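Local coordinates for protein MmcR (Streptomyces lavendulae, PDB 3GWZ) that transfers the methyl group of S-adenosyl-L-methionine to 6-demethylmitomycins A and B, forming the quinone methoxy group of mitomycins A and B, at residues P258-F261 and F262-I265; D285-R288 and I289-I293; K275-L278 and H279-D283; W166-T169 and H170-K174. All blocks are in the same frame, centred on the assembly; numbering follows the deposited sequence.

Interaction 1: P258-F261 and F262-I265; sequences PGDF and FETI. With SAH (S-adenosyl-L-homocysteine), chain G.
One carboxylate oxygen of D260 is gripped twice: by the backbone of F262 and by the adenine of the cofactor product. D260 OD1 accepts from F262 N at 2.9 Å, which makes an Asx turn. F262 N comes in from above the carboxylate plane, 48° out of it. The same oxygen takes the adenine amino group of SAH, N6 to OD1 at 2.9 Å, in a nearly straight bond. D260 CG stands anti to its own backbone N (chi1 176°), and this lets one oxygen face both donors. The D260 backbone O is also used twice. E263 N and T264 N each donate to it at 2.8 Å, and the chain folds back on itself. Water 1 joins D260 N to T264 OG1 across the turn.

F261 makes two kinds of contact with adenine. Its backbone N donates to SAH N1 at 3.0 Å. Its ring lies over the base, with SAH C6 above the ring centre. The fit is tight, with F261 CE2 only 3.1 Å from SAH C4. F261 turns an edge to the face of F262, with ring planes 60° apart. F261 CB also touches I265 CD1 at 4.0 Å. I289 of helix 283-296 packs on both phenylalanines.

This loop follows strand 254-258 of the class I methyltransferase fold, and both D260 and F261 are cofactor-binding residues. One acceptor faces the amino group and one donor faces N1. That pattern is consistent with adenine with N1 unprotonated, and would probably disfavour a base with a keto group in place of the amino group.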
loop_
_atom_site.group_PDB
_atom_site.type_symbol
_atom_site.label_atom_id
_atom_site.label_comp_id
_atom_site.label_asym_id
_atom_site.label_seq_id
_atom_site.Cartn_x
_atom_site.Cartn_y
_atom_site.Cartn_z
ATOM N N PRO A 258 11.117 30.672 4.301
ATOM C CA PRO A 258 9.765 31.047 3.884
ATOM C C PRO A 258 9.831 32.450 3.312
ATOM O O PRO A 258 10.356 33.343 3.976
ATOM C CB PRO A 258 8.977 31.050 5.198
ATOM C CG PRO A 258 9.807 30.226 6.161
ATOM C CD PRO A 258 11.222 30.476 5.758
ATOM N N GLY A 259 9.328 32.653 2.101
ATOM C CA GLY A 259 9.465 33.951 1.471
ATOM C C GLY A 259 8.799 34.043 0.113
ATOM O O GLY A 259 8.042 33.161 -0.286
ATOM N N ASP A 260 9.095 35.128 -0.590
ATOM C CA ASP A 260 8.446 35.461 -1.847
ATOM C C ASP A 260 9.548 35.855 -2.812
ATOM O O ASP A 260 10.238 36.862 -2.591
ATOM C CB ASP A 260 7.482 36.635 -1.615
ATOM C CG ASP A 260 6.826 37.133 -2.892
ATOM O OD1 ASP A 260 7.225 36.703 -3.997
ATOM O OD2 ASP A 260 5.908 37.975 -2.783
ATOM N N PHE A 261 9.738 35.074 -3.876
ATOM C CA PHE A 261 10.864 35.347 -4.781
ATOM C C PHE A 261 10.726 36.644 -5.594
ATOM O O PHE A 261 11.656 37.045 -6.306
ATOM C CB PHE A 261 11.245 34.133 -5.661
ATOM C CG PHE A 261 10.088 33.514 -6.418
ATOM C CD1 PHE A 261 9.278 34.280 -7.238
ATOM C CD2 PHE A 261 9.848 32.149 -6.340
ATOM C CE1 PHE A 261 8.223 33.705 -7.945
ATOM C CE2 PHE A 261 8.799 31.566 -7.053
ATOM C CZ PHE A 261 7.984 32.349 -7.851
ATOM N N PHE A 262 9.590 37.319 -5.471
ATOM C CA PHE A 262 9.463 38.650 -6.076
ATOM C C PHE A 262 10.056 39.720 -5.163
ATOM O O PHE A 262 10.276 40.856 -5.584
ATOM C CB PHE A 262 8.007 38.998 -6.370
ATOM C CG PHE A 262 7.431 38.252 -7.532
ATOM C CD1 PHE A 262 7.819 38.552 -8.827
ATOM C CD2 PHE A 262 6.485 37.258 -7.327
ATOM C CE1 PHE A 262 7.275 37.858 -9.908
ATOM C CE2 PHE A 262 5.943 36.567 -8.393
ATOM C CZ PHE A 262 6.337 36.865 -9.682
ATOM N N GLU A 263 10.308 39.348 -3.914
ATOM C CA GLU A 263 10.788 40.293 -2.915
ATOM C C GLU A 263 12.166 39.914 -2.401
ATOM O O GLU A 263 12.961 40.784 -2.054
ATOM C CB GLU A 263 9.811 40.371 -1.742
ATOM C CG GLU A 263 8.409 40.846 -2.118
ATOM C CD GLU A 263 8.404 42.131 -2.949
ATOM O OE1 GLU A 263 9.284 42.998 -2.741
ATOM O OE2 GLU A 263 7.509 42.275 -3.811
ATOM N N THR A 264 12.452 38.615 -2.365
ATOM C CA THR A 264 13.652 38.119 -1.701
ATOM C C THR A 264 14.377 37.020 -2.467
ATOM O O THR A 264 13.763 36.041 -2.898
ATOM C CB THR A 264 13.298 37.559 -0.311
ATOM O OG1 THR A 264 12.599 38.558 0.441
ATOM C CG2 THR A 264 14.552 37.131 0.441
ATOM N N ILE A 265 15.687 37.189 -2.629
ATOM C CA ILE A 265 16.569 36.109 -3.060
ATOM C C ILE A 265 17.817 36.186 -2.193
ATOM O O ILE A 265 18.482 37.215 -2.180
ATOM C CB ILE A 265 17.013 36.268 -4.528
ATOM C CG1 ILE A 265 15.808 36.260 -5.471
ATOM C CG2 ILE A 265 17.982 35.159 -4.907
ATOM C CD1 ILE A 265 15.154 34.903 -5.623
HETATM N N SAH G . 10.789 23.810 -8.081
HETATM C CA SAH G . 9.725 22.823 -7.690
HETATM C CB SAH G . 8.293 23.393 -7.745
HETATM C CG SAH G . 7.820 23.931 -9.109
HETATM S SD SAH G . 6.105 24.438 -9.060
HETATM C C SAH G . 9.818 21.615 -8.579
HETATM O O SAH G . 9.259 20.566 -8.245
HETATM O OXT SAH G . 10.456 21.652 -9.640
HETATM C "C5'" SAH G . 6.315 26.192 -8.824
HETATM C "C4'" SAH G . 6.532 26.602 -7.352
HETATM O "O4'" SAH G . 6.629 28.035 -7.178
HETATM C "C3'" SAH G . 5.460 26.149 -6.354
HETATM O "O3'" SAH G . 6.044 25.210 -5.438
HETATM C "C2'" SAH G . 5.030 27.408 -5.597
HETATM O "O2'" SAH G . 4.901 27.219 -4.183
HETATM C "C1'" SAH G . 6.192 28.344 -5.837
HETATM N N9 SAH G . 5.851 29.783 -5.804
HETATM C C8 SAH G . 4.848 30.388 -6.480
HETATM N N7 SAH G . 4.852 31.724 -6.242
HETATM C C5 SAH G . 5.890 31.977 -5.409
HETATM C C6 SAH G . 6.474 33.175 -4.774
HETATM N N6 SAH G . 5.906 34.382 -5.010
HETATM N N1 SAH G . 7.557 33.013 -3.967
HETATM C C2 SAH G . 8.100 31.806 -3.748
HETATM N N3 SAH G . 7.622 30.670 -4.299
HETATM C C4 SAH G . 6.544 30.698 -5.122
HETATM O O HOH W 1 10.020 37.185 1.163
#

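Interaction 2: D285-R288 and I289-I293; sequences DVVR and ILRRI
Helix 283-296 sets V287 beside R291 and V286 beside L290, each pair one turn apart. V287 CG1 sits over one face of the R291 guanidinium, 3.3 Å from R291 NE and displaced toward the rim of the group. Extended from CG to NE, the R291 chain runs alongside the valine before its polar end turns to K345. There R291 NE donates to the backbone O of K345, which helps to fix the flat group over the methyl. V286 and L290 also point the same way. V286 CG1 and L290 CD1 are 3.5 Å apart, tighter than usual for two carbons. L290 CG rests on V286 O as well, at 3.2 Å.

The helix is the crossover of a beta-alpha-beta unit between parallel strands 271-275 and 302-308, as expected in a class I methyltransferase. Its i to i+4 bonds run through the contact; L290 N to V286 O is one, at 2.9 Å. V286, V287 and L290 meet helix 336-344. I289 is buried and touches the adenine-binding F261.

The polar flank is built differently. R288 NH1 and D285 OD1 form a salt bridge of 3.0 Å, one turn back. The oxygen lies in the guanidinium plane, but the nitrogen meets the carboxylate from above, 43° out of its plane. R288 O accepts from R292 N at 3.3 Å and from water 2 at 3.0 Å. Water 2 in turn accepts from R292 NE, 2.9 Å away. R292 NE also makes a weak bond to F262 O.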
loop_
_atom_site.group_PDB
_atom_site.type_symbol
_atom_site.label_atom_id
_atom_site.label_comp_id
_atom_site.label_asym_id
_atom_site.label_seq_id
_atom_site.Cartn_x
_atom_site.Cartn_y
_atom_site.Cartn_z
ATOM N N ASP A 285 6.949 39.285 -15.362
ATOM C CA ASP A 285 7.207 38.676 -14.068
ATOM C C ASP A 285 8.495 37.858 -14.075
ATOM O O ASP A 285 9.175 37.789 -13.064
ATOM C CB ASP A 285 6.021 37.842 -13.597
ATOM C CG ASP A 285 4.859 38.698 -13.142
ATOM O OD1 ASP A 285 5.103 39.835 -12.692
ATOM O OD2 ASP A 285 3.705 38.235 -13.242
ATOM N N VAL A 286 8.844 37.257 -15.211
ATOM C CA VAL A 286 10.113 36.536 -15.287
ATOM C C VAL A 286 11.284 37.504 -15.147
ATOM O O VAL A 286 12.270 37.215 -14.466
ATOM C CB VAL A 286 10.270 35.750 -16.602
ATOM C CG1 VAL A 286 11.735 35.332 -16.785
ATOM C CG2 VAL A 286 9.353 34.529 -16.603
ATOM N N VAL A 287 11.180 38.657 -15.793
ATOM C CA VAL A 287 12.244 39.648 -15.683
ATOM C C VAL A 287 12.386 40.136 -14.245
ATOM O O VAL A 287 13.501 40.324 -13.755
ATOM C CB VAL A 287 12.042 40.824 -16.672
ATOM C CG1 VAL A 287 12.938 42.012 -16.305
ATOM C CG2 VAL A 287 12.318 40.358 -18.097
ATOM N N ARG A 288 11.262 40.320 -13.557
ATOM C CA ARG A 288 11.300 40.710 -12.148
ATOM C C ARG A 288 12.096 39.694 -11.339
ATOM O O ARG A 288 12.963 40.057 -10.539
ATOM C CB ARG A 288 9.887 40.842 -11.564
ATOM C CG ARG A 288 9.074 42.009 -12.112
ATOM C CD ARG A 288 7.613 41.923 -11.640
ATOM N NE ARG A 288 7.500 42.177 -10.209
ATOM C CZ ARG A 288 6.484 41.778 -9.446
ATOM N NH1 ARG A 288 5.471 41.090 -9.968
ATOM N NH2 ARG A 288 6.486 42.069 -8.153
ATOM N N ILE A 289 11.801 38.415 -11.540
ATOM C CA ILE A 289 12.495 37.366 -10.802
ATOM C C ILE A 289 13.983 37.352 -11.147
ATOM O O ILE A 289 14.835 37.333 -10.259
ATOM C CB ILE A 289 11.871 35.963 -11.070
ATOM C CG1 ILE A 289 10.439 35.912 -10.542
ATOM C CG2 ILE A 289 12.696 34.872 -10.401
ATOM C CD1 ILE A 289 9.599 34.785 -11.154
ATOM N N LEU A 290 14.287 37.389 -12.441
ATOM C CA LEU A 290 15.660 37.264 -12.915
ATOM C C LEU A 290 16.518 38.422 -12.420
ATOM O O LEU A 290 17.689 38.244 -12.064
ATOM C CB LEU A 290 15.687 37.214 -14.443
ATOM C CG LEU A 290 15.128 35.936 -15.065
ATOM C CD1 LEU A 290 15.145 36.032 -16.590
ATOM C CD2 LEU A 290 15.931 34.728 -14.576
ATOM N N ARG A 291 15.934 39.612 -12.414
ATOM C CA ARG A 291 16.674 40.797 -11.994
ATOM C C ARG A 291 17.041 40.707 -10.514
ATOM O O ARG A 291 18.156 41.059 -10.127
ATOM C CB ARG A 291 15.886 42.078 -12.301
ATOM C CG ARG A 291 15.984 42.510 -13.762
ATOM C CD ARG A 291 15.191 43.780 -14.063
ATOM N NE ARG A 291 15.297 44.147 -15.477
ATOM C CZ ARG A 291 14.543 45.062 -16.081
ATOM N NH1 ARG A 291 13.609 45.721 -15.403
ATOM N NH2 ARG A 291 14.718 45.317 -17.372
ATOM N N ARG A 292 16.117 40.219 -9.690
ATOM C CA ARG A 292 16.423 40.035 -8.278
ATOM C C ARG A 292 17.477 38.946 -8.078
ATOM O O ARG A 292 18.314 39.040 -7.182
ATOM C CB ARG A 292 15.168 39.738 -7.456
ATOM C CG ARG A 292 15.429 39.840 -5.950
ATOM C CD ARG A 292 14.152 39.872 -5.135
ATOM N NE ARG A 292 13.296 41.004 -5.482
ATOM C CZ ARG A 292 13.437 42.231 -4.992
ATOM N NH1 ARG A 292 14.416 42.500 -4.137
ATOM N NH2 ARG A 292 12.598 43.193 -5.358
ATOM N N ILE A 293 17.439 37.907 -8.906
ATOM C CA ILE A 293 18.456 36.869 -8.829
ATOM C C ILE A 293 19.806 37.449 -9.241
ATOM O O ILE A 293 20.799 37.280 -8.546
ATOM C CB ILE A 293 18.114 35.658 -9.722
ATOM C CG1 ILE A 293 16.855 34.959 -9.203
ATOM C CG2 ILE A 293 19.277 34.679 -9.775
ATOM C CD1 ILE A 293 16.319 33.911 -10.167
HETATM O O HOH W 2 12.042 39.652 -7.676
#

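Interaction 3: K275-L278 and H279-D283; sequences KHVL and HDWDD. With SAH (S-adenosyl-L-homocysteine), chain G.
H276 and H279 meet as two rings that are near parallel, 22° apart, but slid so far that they barely overlap. The nearest atoms are H276 ND1 and H279 CE1, at 3.5 Å. H279 CG lies between its backbone N and carbonyl carbon (chi1 72°), which turns the ring back toward H276. H279 is probably the proton acceptor of the reaction.

Backbone bonds close the turn. D280 N donates to V277 O at 2.9 Å and W281 N to L278 O at 3.0 Å, both i to i+3. Water 3 links three groups. It donates to H276 O and to D280 OD1 (2.7 Å), and it is hydrogen-bonded to H279 NE2.

K275 holds both the amino and the carboxylate group of the amino acid part of SAH: NZ donates to OXT at 2.7 Å, and the backbone O accepts from SAH N. W281 turns its edge to SAH N7.

The turn leads from strand 271-275 into helix 283-296, where D282 is the N-cap. L278 packs on that helix, on strand 302-308 and on helix 336-344. D307 and E190 bind the H276 ring, E333 binds H279 ND1, and L325 of helix 316-329 touches H279.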
loop_
_atom_site.group_PDB
_atom_site.type_symbol
_atom_site.label_atom_id
_atom_site.label_comp_id
_atom_site.label_asym_id
_atom_site.label_seq_id
_atom_site.Cartn_x
_atom_site.Cartn_y
_atom_site.Cartn_z
ATOM N N LYS A 275 13.688 25.662 -10.946
ATOM C CA LYS A 275 13.197 24.563 -11.774
ATOM C C LYS A 275 11.682 24.606 -11.846
ATOM O O LYS A 275 11.021 24.604 -10.808
ATOM C CB LYS A 275 13.647 23.218 -11.176
ATOM C CG LYS A 275 13.095 21.994 -11.893
ATOM C CD LYS A 275 13.847 20.710 -11.520
ATOM C CE LYS A 275 13.404 20.133 -10.172
ATOM N NZ LYS A 275 12.024 19.551 -10.205
ATOM N N HIS A 276 11.152 24.651 -13.070
ATOM C CA HIS A 276 9.716 24.669 -13.325
ATOM C C HIS A 276 9.030 25.805 -12.577
ATOM O O HIS A 276 7.912 25.658 -12.065
ATOM C CB HIS A 276 9.080 23.316 -12.977
ATOM C CG HIS A 276 9.549 22.193 -13.848
ATOM N ND1 HIS A 276 9.717 22.331 -15.211
ATOM C CD2 HIS A 276 9.883 20.914 -13.554
ATOM C CE1 HIS A 276 10.137 21.185 -15.718
ATOM N NE2 HIS A 276 10.243 20.308 -14.733
ATOM N N VAL A 277 9.712 26.940 -12.510
ATOM C CA VAL A 277 9.130 28.122 -11.899
ATOM C C VAL A 277 8.863 29.168 -12.969
ATOM O O VAL A 277 7.743 29.662 -13.096
ATOM C CB VAL A 277 10.021 28.694 -10.765
ATOM C CG1 VAL A 277 9.607 30.139 -10.415
ATOM C CG2 VAL A 277 9.938 27.803 -9.536
ATOM N N LEU A 278 9.881 29.490 -13.764
ATOM C CA LEU A 278 9.746 30.597 -14.704
ATOM C C LEU A 278 8.634 30.350 -15.716
ATOM O O LEU A 278 8.011 31.291 -16.187
ATOM C CB LEU A 278 11.066 30.893 -15.413
ATOM C CG LEU A 278 12.173 31.338 -14.458
ATOM C CD1 LEU A 278 13.447 31.641 -15.230
ATOM C CD2 LEU A 278 11.717 32.557 -13.643
ATOM N N HIS A 279 8.370 29.089 -16.045
ATOM C CA HIS A 279 7.319 28.815 -17.020
ATOM C C HIS A 279 5.900 29.068 -16.482
ATOM O O HIS A 279 4.924 29.027 -17.240
ATOM C CB HIS A 279 7.483 27.429 -17.662
ATOM C CG HIS A 279 7.169 26.280 -16.755
ATOM N ND1 HIS A 279 7.170 24.972 -17.196
ATOM C CD2 HIS A 279 6.818 26.234 -15.447
ATOM C CE1 HIS A 279 6.849 24.169 -16.196
ATOM N NE2 HIS A 279 6.627 24.909 -15.124
ATOM N N ASP A 280 5.793 29.362 -15.188
ATOM C CA ASP A 280 4.519 29.777 -14.601
ATOM C C ASP A 280 4.200 31.240 -14.863
ATOM O O ASP A 280 3.066 31.662 -14.645
ATOM C CB ASP A 280 4.520 29.586 -13.087
ATOM C CG ASP A 280 4.677 28.142 -12.682
ATOM O OD1 ASP A 280 4.376 27.250 -13.501
ATOM O OD2 ASP A 280 5.103 27.903 -11.540
ATOM N N TRP A 281 5.195 32.013 -15.308
ATOM C CA TRP A 281 5.096 33.478 -15.296
ATOM C C TRP A 281 5.218 34.137 -16.672
ATOM O O TRP A 281 5.918 33.631 -17.550
ATOM C CB TRP A 281 6.153 34.056 -14.337
ATOM C CG TRP A 281 6.013 33.500 -12.938
ATOM C CD1 TRP A 281 6.748 32.487 -12.368
ATOM C CD2 TRP A 281 5.050 33.898 -11.955
ATOM N NE1 TRP A 281 6.298 32.242 -11.087
ATOM C CE2 TRP A 281 5.258 33.095 -10.812
ATOM C CE3 TRP A 281 4.024 34.854 -11.932
ATOM C CZ2 TRP A 281 4.483 33.226 -9.663
ATOM C CZ3 TRP A 281 3.270 34.988 -10.791
ATOM C CH2 TRP A 281 3.496 34.178 -9.671
ATOM N N ASP A 282 4.546 35.274 -16.857
ATOM C CA ASP A 282 4.689 36.022 -18.113
ATOM C C ASP A 282 6.039 36.736 -18.166
ATOM O O ASP A 282 6.803 36.709 -17.197
ATOM C CB ASP A 282 3.514 36.990 -18.365
ATOM C CG ASP A 282 3.444 38.131 -17.352
ATOM O OD1 ASP A 282 4.460 38.458 -16.709
ATOM O OD2 ASP A 282 2.347 38.707 -17.202
ATOM N N ASP A 283 6.341 37.362 -19.301
ATOM C CA ASP A 283 7.664 37.954 -19.505
ATOM C C ASP A 283 8.021 38.975 -18.432
ATOM O O ASP A 283 9.115 38.936 -17.872
ATOM C CB ASP A 283 7.768 38.595 -20.896
ATOM C CG ASP A 283 7.808 37.569 -22.013
ATOM O OD1 ASP A 283 7.847 36.350 -21.725
ATOM O OD2 ASP A 283 7.795 37.982 -23.190
HETATM N N SAH G . 10.789 23.810 -8.081
HETATM C CA SAH G . 9.725 22.823 -7.690
HETATM C CB SAH G . 8.293 23.393 -7.745
HETATM C CG SAH G . 7.820 23.931 -9.109
HETATM S SD SAH G . 6.105 24.438 -9.060
HETATM C C SAH G . 9.818 21.615 -8.579
HETATM O O SAH G . 9.259 20.566 -8.245
HETATM O OXT SAH G . 10.456 21.652 -9.640
HETATM C "C5'" SAH G . 6.315 26.192 -8.824
HETATM C "C4'" SAH G . 6.532 26.602 -7.352
HETATM O "O4'" SAH G . 6.629 28.035 -7.178
HETATM C "C3'" SAH G . 5.460 26.149 -6.354
HETATM O "O3'" SAH G . 6.044 25.210 -5.438
HETATM C "C2'" SAH G . 5.030 27.408 -5.597
HETATM O "O2'" SAH G . 4.901 27.219 -4.183
HETATM C "C1'" SAH G . 6.192 28.344 -5.837
HETATM N N9 SAH G . 5.851 29.783 -5.804
HETATM C C8 SAH G . 4.848 30.388 -6.480
HETATM N N7 SAH G . 4.852 31.724 -6.242
HETATM C C5 SAH G . 5.890 31.977 -5.409
HETATM C C6 SAH G . 6.474 33.175 -4.774
HETATM N N6 SAH G . 5.906 34.382 -5.010
HETATM N N1 SAH G . 7.557 33.013 -3.967
HETATM C C2 SAH G . 8.100 31.806 -3.748
HETATM N N3 SAH G . 7.622 30.670 -4.299
HETATM C C4 SAH G . 6.544 30.698 -5.122
HETATM O O HOH W 3 5.143 24.795 -12.542
#

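Interaction 4: W166-T169 and H170-K174; sequences WQLT and HEDPK. With SAH (S-adenosyl-L-homocysteine), chain G.
L168 and D172 run side by side at the end of helix 165-171, with L168 CD1 3.8 Å from D172 CB. L168 O also takes D172 N at 2.8 Å, the last and shortest of three i to i+4 bonds here. The first, H170 N to W166 O, is 3.0 Å long and bent to 139°, and H170 CB lies 3.2 Å from the same W166 O.

The tight part of the contact faces the cofactor and the protein interior. T169 is buried. Its OG1 lies between the backbone N and the carbonyl carbon (chi1 52°), bonds to F165 O one turn back, and is also bonded to R234, a cofactor-binding residue. W166 O accepts from R234 too. The W166 indole turns a face to the C8 edge of the adenine, with SAH C8 3.9 Å above the ring plane and over its centre. W166 CZ3 touches the ribose of SAH at C2', 3.7 Å away.

Helix 165-171 gives way here to helix 173-197. D172 is the junction: it is the first residue to leave helical angles, and it is the N-cap of the next helix. The cap is loose, since K174 N reaches D172 OD1 at 3.0 Å with a poor angle of 125°, a weak bond. The solvent side lies toward this end, where E171 is exposed. R176 binds the carbonyl oxygens of T169 and H170.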
loop_
_atom_site.group_PDB
_atom_site.type_symbol
_atom_site.label_atom_id
_atom_site.label_comp_id
_atom_site.label_asym_id
_atom_site.label_seq_id
_atom_site.Cartn_x
_atom_site.Cartn_y
_atom_site.Cartn_z
ATOM N N TRP A 166 -2.683 30.166 -7.360
ATOM C CA TRP A 166 -1.754 30.317 -6.236
ATOM C C TRP A 166 -2.488 30.633 -4.930
ATOM O O TRP A 166 -2.062 30.214 -3.852
ATOM C CB TRP A 166 -0.685 31.369 -6.523
ATOM C CG TRP A 166 0.250 30.992 -7.617
ATOM C CD1 TRP A 166 0.594 31.752 -8.695
ATOM C CD2 TRP A 166 0.973 29.758 -7.746
ATOM N NE1 TRP A 166 1.491 31.076 -9.482
ATOM C CE2 TRP A 166 1.739 29.848 -8.926
ATOM C CE3 TRP A 166 1.042 28.588 -6.983
ATOM C CZ2 TRP A 166 2.559 28.810 -9.366
ATOM C CZ3 TRP A 166 1.859 27.551 -7.422
ATOM C CH2 TRP A 166 2.604 27.669 -8.598
ATOM N N GLN A 167 -3.590 31.370 -5.025
ATOM C CA GLN A 167 -4.344 31.714 -3.826
ATOM C C GLN A 167 -5.060 30.487 -3.284
ATOM O O GLN A 167 -5.115 30.277 -2.077
ATOM C CB GLN A 167 -5.352 32.835 -4.106
ATOM C CG GLN A 167 -6.086 33.328 -2.871
ATOM C CD GLN A 167 -5.139 33.887 -1.819
ATOM O OE1 GLN A 167 -5.341 33.696 -0.622
ATOM N NE2 GLN A 167 -4.092 34.571 -2.267
ATOM N N LEU A 168 -5.608 29.672 -4.177
ATOM C CA LEU A 168 -6.285 28.454 -3.744
ATOM C C LEU A 168 -5.321 27.508 -3.030
ATOM O O LEU A 168 -5.625 26.981 -1.947
ATOM C CB LEU A 168 -6.937 27.735 -4.934
ATOM C CG LEU A 168 -7.613 26.423 -4.527
ATOM C CD1 LEU A 168 -8.818 26.721 -3.643
ATOM C CD2 LEU A 168 -8.037 25.625 -5.753
ATOM N N THR A 169 -4.152 27.292 -3.628
ATOM C CA THR A 169 -3.183 26.366 -3.043
ATOM C C THR A 169 -2.564 26.955 -1.767
ATOM O O THR A 169 -2.109 26.224 -0.879
ATOM C CB THR A 169 -2.087 25.934 -4.063
ATOM O OG1 THR A 169 -1.491 27.089 -4.667
ATOM C CG2 THR A 169 -2.691 25.048 -5.169
ATOM N N HIS A 170 -2.568 28.278 -1.667
ATOM C CA HIS A 170 -2.132 28.920 -0.431
ATOM C C HIS A 170 -3.125 28.685 0.716
ATOM O O HIS A 170 -2.727 28.311 1.824
ATOM C CB HIS A 170 -1.921 30.418 -0.638
ATOM C CG HIS A 170 -1.718 31.168 0.641
ATOM N ND1 HIS A 170 -0.539 31.119 1.352
ATOM C CD2 HIS A 170 -2.550 31.967 1.349
ATOM C CE1 HIS A 170 -0.648 31.864 2.437
ATOM N NE2 HIS A 170 -1.859 32.392 2.457
ATOM N N GLU A 171 -4.411 28.883 0.438
ATOM C CA GLU A 171 -5.453 28.874 1.469
ATOM C C GLU A 171 -6.003 27.483 1.803
ATOM O O GLU A 171 -6.380 27.208 2.942
ATOM C CB GLU A 171 -6.623 29.762 1.029
ATOM C CG GLU A 171 -6.266 31.226 0.832
ATOM C CD GLU A 171 -7.465 32.088 0.454
ATOM O OE1 GLU A 171 -8.368 31.594 -0.259
ATOM O OE2 GLU A 171 -7.500 33.267 0.870
ATOM N N ASP A 172 -6.056 26.616 0.800
ATOM C CA ASP A 172 -6.800 25.365 0.897
ATOM C C ASP A 172 -5.840 24.185 0.956
ATOM O O ASP A 172 -5.205 23.859 -0.039
ATOM C CB ASP A 172 -7.743 25.239 -0.302
ATOM C CG ASP A 172 -8.610 23.988 -0.243
ATOM O OD1 ASP A 172 -8.221 23.015 0.429
ATOM O OD2 ASP A 172 -9.682 23.976 -0.880
ATOM N N PRO A 173 -5.726 23.551 2.135
ATOM C CA PRO A 173 -4.724 22.501 2.361
ATOM C C PRO A 173 -4.918 21.279 1.459
ATOM O O PRO A 173 -3.934 20.673 1.047
ATOM C CB PRO A 173 -4.930 22.124 3.838
ATOM C CG PRO A 173 -5.583 23.328 4.451
ATOM C CD PRO A 173 -6.471 23.877 3.363
ATOM N N LYS A 174 -6.165 20.924 1.166
ATOM C CA LYS A 174 -6.434 19.800 0.271
ATOM C C LYS A 174 -5.958 20.099 -1.153
ATOM O O LYS A 174 -5.299 19.271 -1.779
ATOM C CB LYS A 174 -7.922 19.439 0.273
ATOM C CG LYS A 174 -8.440 18.993 1.631
ATOM C CD LYS A 174 -9.958 18.823 1.623
ATOM C CE LYS A 174 -10.486 18.451 3.006
ATOM N NZ LYS A 174 -9.872 17.195 3.527
HETATM N N SAH G . 10.789 23.810 -8.081
HETATM C CA SAH G . 9.725 22.823 -7.690
HETATM C CB SAH G . 8.293 23.393 -7.745
HETATM C CG SAH G . 7.820 23.931 -9.109
HETATM S SD SAH G . 6.105 24.438 -9.060
HETATM C C SAH G . 9.818 21.615 -8.579
HETATM O O SAH G . 9.259 20.566 -8.245
HETATM O OXT SAH G . 10.456 21.652 -9.640
HETATM C "C5'" SAH G . 6.315 26.192 -8.824
HETATM C "C4'" SAH G . 6.532 26.602 -7.352
HETATM O "O4'" SAH G . 6.629 28.035 -7.178
HETATM C "C3'" SAH G . 5.460 26.149 -6.354
HETATM O "O3'" SAH G . 6.044 25.210 -5.438
HETATM C "C2'" SAH G . 5.030 27.408 -5.597
HETATM O "O2'" SAH G . 4.901 27.219 -4.183
HETATM C "C1'" SAH G . 6.192 28.344 -5.837
HETATM N N9 SAH G . 5.851 29.783 -5.804
HETATM C C8 SAH G . 4.848 30.388 -6.480
HETATM N N7 SAH G . 4.852 31.724 -6.242
HETATM C C5 SAH G . 5.890 31.977 -5.409
HETATM C C6 SAH G . 6.474 33.175 -4.774
HETATM N N6 SAH G . 5.906 34.382 -5.010
HETATM N N1 SAH G . 7.557 33.013 -3.967
HETATM C C2 SAH G . 8.100 31.806 -3.748
HETATM N N3 SAH G . 7.622 30.670 -4.299
HETATM C C4 SAH G . 6.544 30.698 -5.122
#

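In the fold
From the N terminus, interaction 4 comes first, at the corner between helices 165-171 and 173-197. Interaction 1 follows, in the loop between strands 254-258 and 271-275. Interaction 3 then turns the chain from strand 271-275 toward helix 283-296, and interaction 2 lies within that helix. Each contact is local, so they run in series and none nests or crosses. They meet in space instead. W281 of interaction 3 touches W166 of interaction 4 and both phenylalanines of interaction 1. R292 of interaction 2 packs on the loop of interaction 1. Interactions 1, 3 and 4 each line part of the cofactor pocket, and interaction 2 packs against interactions 1 and 3.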